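Local coordinates for protein response regulator (Vibrio cholerae O1 biovar El Tor, PDB 7KPO) that probably binds DNA as the DNA-binding domain of the sensor histidine kinase ChiS, at residues G39-Y44 with D56-I61. Numbering follows the deposited sequence.
Sequences GLWRVY and DKYLRI. With FMT (formic acid), chain H.
Trp41 and Tyr58 meet as a T-shaped aromatic pair, which is all that joins 39-44 to 56-61 directly. The benzene edge of the indole points into a face of the phenol. Trp41 CH2 stands 3.6 Å above the plane of the Tyr58 ring, over its centre. The closest atoms are Trp41 CZ3 and Tyr58 CE1, at 3.6 Å. The six-membered ring of Trp41 and the ring of Tyr58 have centroids 4.9 Å apart, and their planes meet at 64°. With chi1 of -57°, Trp41 CG lies opposite its own carbonyl carbon, and the indole reaches from one backbone toward the other. The nearest CA atoms, those of Trp41 and Asp56, are 9.7 Å apart.

This pair is buried. Met16 of helix 2-27, Ala35 of helix 31-38 and Thr72 of helix 70-83 pack on the indole, and Val73, Leu64 and Pro65 on Tyr58. The polar ends are satisfied outside the pair: Trp41 NE1 hydrogen-bonds with Ser76 OG, and Tyr58 OH with the backbone N of Arg69.

Near Trp41 CE3 the packing is looser. A formic acid, probably from the crystallisation liquor, lies at the indole edge near the ring plane, not touching Tyr58. Arg42 N gives a nearly straight hydrogen bond to O1 of the formic acid, 3.0 Å at 177°. Tyr44 OH donates to O2 of the formic acid at 2.8 Å, and Thr54 OG1 also hydrogen-bonds with the molecule. The Arg42 side chain is exposed.

The loop after helix 31-38 is thus joined directly to the turn at 57-60 by this one ring pair. The bond at NE1 probably limits how the indole turns, and that at OH holds the phenol end in place, while the contact itself remains apolar.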
loop_
_atom_site.group_PDB
_atom_site.type_symbol
_atom_site.label_atom_id
_atom_site.label_comp_id
_atom_site.label_asym_id
_atom_site.label_seq_id
_atom_site.Cartn_x
_atom_site.Cartn_y
_atom_site.Cartn_z
ATOM N N GLY A 39 7.183 -9.782 -15.396
ATOM C CA GLY A 39 7.730 -11.127 -15.641
ATOM C C GLY A 39 6.933 -12.197 -14.905
ATOM O O GLY A 39 7.364 -13.357 -14.900
ATOM N N LEU A 40 5.774 -11.846 -14.350
ATOM C CA LEU A 40 5.016 -12.840 -13.542
ATOM C C LEU A 40 4.169 -13.770 -14.412
ATOM O O LEU A 40 3.793 -14.840 -13.902
ATOM C CB LEU A 40 4.139 -12.092 -12.534
ATOM C CG LEU A 40 4.907 -11.394 -11.415
ATOM C CD1 LEU A 40 3.988 -10.486 -10.625
ATOM C CD2 LEU A 40 5.575 -12.407 -10.498
ATOM N N TRP A 41 3.870 -13.373 -15.649
ATOM C CA TRP A 41 3.011 -14.193 -16.540
ATOM C C TRP A 41 3.624 -14.210 -17.927
ATOM O O TRP A 41 4.165 -13.177 -18.354
ATOM C CB TRP A 41 1.584 -13.641 -16.579
ATOM C CG TRP A 41 0.946 -13.542 -15.232
ATOM C CD1 TRP A 41 0.983 -12.473 -14.389
ATOM C CD2 TRP A 41 0.178 -14.562 -14.566
ATOM N NE1 TRP A 41 0.292 -12.752 -13.242
ATOM C CE2 TRP A 41 -0.212 -14.024 -13.323
ATOM C CE3 TRP A 41 -0.205 -15.867 -14.892
ATOM C CZ2 TRP A 41 -0.982 -14.743 -12.416
ATOM C CZ3 TRP A 41 -0.966 -16.580 -13.990
ATOM C CH2 TRP A 41 -1.346 -16.022 -12.768
ATOM N N ARG A 42 3.506 -15.344 -18.603
ATOM C CA ARG A 42 4.095 -15.528 -19.943
ATOM C C ARG A 42 3.200 -14.961 -21.042
ATOM O O ARG A 42 1.965 -14.850 -20.883
ATOM C CB ARG A 42 4.422 -16.998 -20.192
ATOM C CG ARG A 42 5.572 -17.515 -19.341
ATOM C CD ARG A 42 6.078 -18.846 -19.850
ATOM N NE ARG A 42 6.622 -18.709 -21.197
ATOM C CZ ARG A 42 7.047 -19.719 -21.951
ATOM N NH1 ARG A 42 6.985 -20.961 -21.501
ATOM N NH2 ARG A 42 7.524 -19.481 -23.161
ATOM N N VAL A 43 3.869 -14.599 -22.124
ATOM C CA VAL A 43 3.242 -14.087 -23.368
ATOM C C VAL A 43 3.328 -15.210 -24.400
ATOM O O VAL A 43 4.399 -15.853 -24.504
ATOM C CB VAL A 43 3.952 -12.808 -23.839
ATOM C CG1 VAL A 43 3.602 -12.450 -25.274
ATOM C CG2 VAL A 43 3.678 -11.650 -22.891
ATOM N N TYR A 44 2.237 -15.420 -25.131
ATOM C CA TYR A 44 2.152 -16.505 -26.138
ATOM C C TYR A 44 1.623 -15.943 -27.456
ATOM O O TYR A 44 0.957 -14.888 -27.428
ATOM C CB TYR A 44 1.210 -17.609 -25.644
ATOM C CG TYR A 44 1.672 -18.350 -24.413
ATOM C CD1 TYR A 44 2.453 -19.490 -24.520
ATOM C CD2 TYR A 44 1.320 -17.924 -23.143
ATOM C CE1 TYR A 44 2.881 -20.182 -23.398
ATOM C CE2 TYR A 44 1.740 -18.605 -22.011
ATOM C CZ TYR A 44 2.522 -19.740 -22.137
ATOM O OH TYR A 44 2.939 -20.414 -21.026
ATOM N N ASP A 56 -5.008 -14.812 -18.498
ATOM C CA ASP A 56 -6.418 -14.589 -18.909
ATOM C C ASP A 56 -7.343 -15.616 -18.254
ATOM O O ASP A 56 -8.503 -15.278 -17.999
ATOM C CB ASP A 56 -6.550 -14.624 -20.430
ATOM C CG ASP A 56 -5.869 -13.466 -21.135
ATOM O OD1 ASP A 56 -5.398 -12.542 -20.442
ATOM O OD2 ASP A 56 -5.832 -13.489 -22.375
ATOM N N LYS A 57 -6.847 -16.818 -17.982
ATOM C CA LYS A 57 -7.692 -17.882 -17.373
ATOM C C LYS A 57 -8.109 -17.493 -15.951
ATOM O O LYS A 57 -9.137 -17.995 -15.480
ATOM C CB LYS A 57 -6.938 -19.215 -17.339
ATOM C CG LYS A 57 -6.613 -19.796 -18.708
ATOM C CD LYS A 57 -5.861 -21.103 -18.658
ATOM C CE LYS A 57 -5.555 -21.636 -20.040
ATOM N NZ LYS A 57 -4.840 -22.932 -19.986
ATOM N N TYR A 58 -7.355 -16.609 -15.303
ATOM C CA TYR A 58 -7.618 -16.217 -13.895
ATOM C C TYR A 58 -8.667 -15.109 -13.803
ATOM O O TYR A 58 -9.005 -14.722 -12.678
ATOM C CB TYR A 58 -6.311 -15.766 -13.239
ATOM C CG TYR A 58 -5.380 -16.898 -12.892
ATOM C CD1 TYR A 58 -4.698 -17.604 -13.866
ATOM C CD2 TYR A 58 -5.171 -17.255 -11.572
ATOM C CE1 TYR A 58 -3.841 -18.645 -13.538
ATOM C CE2 TYR A 58 -4.326 -18.296 -11.227
ATOM C CZ TYR A 58 -3.662 -19.001 -12.210
ATOM O OH TYR A 58 -2.817 -20.017 -11.866
ATOM N N LEU A 59 -9.221 -14.676 -14.935
ATOM C CA LEU A 59 -10.141 -13.509 -14.919
ATOM C C LEU A 59 -11.601 -13.959 -14.965
ATOM O O LEU A 59 -12.472 -13.085 -14.925
ATOM C CB LEU A 59 -9.775 -12.581 -16.082
ATOM C CG LEU A 59 -8.301 -12.158 -16.134
ATOM C CD1 LEU A 59 -8.051 -11.193 -17.281
ATOM C CD2 LEU A 59 -7.847 -11.552 -14.811
ATOM N N ARG A 60 -11.845 -15.269 -15.021
ATOM C CA ARG A 60 -13.220 -15.829 -15.024
ATOM C C ARG A 60 -13.203 -17.103 -14.182
ATOM O O ARG A 60 -12.270 -17.911 -14.329
ATOM C CB ARG A 60 -13.713 -16.150 -16.442
ATOM C CG ARG A 60 -13.811 -14.940 -17.358
ATOM C CD ARG A 60 -14.294 -15.230 -18.773
ATOM N NE ARG A 60 -15.702 -15.614 -18.892
ATOM C CZ ARG A 60 -16.164 -16.809 -19.270
ATOM N NH1 ARG A 60 -15.338 -17.790 -19.601
ATOM N NH2 ARG A 60 -17.471 -17.010 -19.344
ATOM N N ILE A 61 -14.229 -17.305 -13.366
ATOM C CA ILE A 61 -14.258 -18.542 -12.542
ATOM C C ILE A 61 -14.337 -19.776 -13.457
ATOM O O ILE A 61 -13.769 -20.804 -13.088
ATOM C CB ILE A 61 -15.411 -18.477 -11.519
ATOM C CG1 ILE A 61 -15.257 -19.527 -10.418
ATOM C CG2 ILE A 61 -16.775 -18.572 -12.186
ATOM C CD1 ILE A 61 -14.002 -19.379 -9.580
HETATM C C FMT H . 2.269 -18.775 -17.484
HETATM O O1 FMT H . 1.928 -17.606 -17.444
HETATM O O2 FMT H . 2.044 -19.611 -18.482
#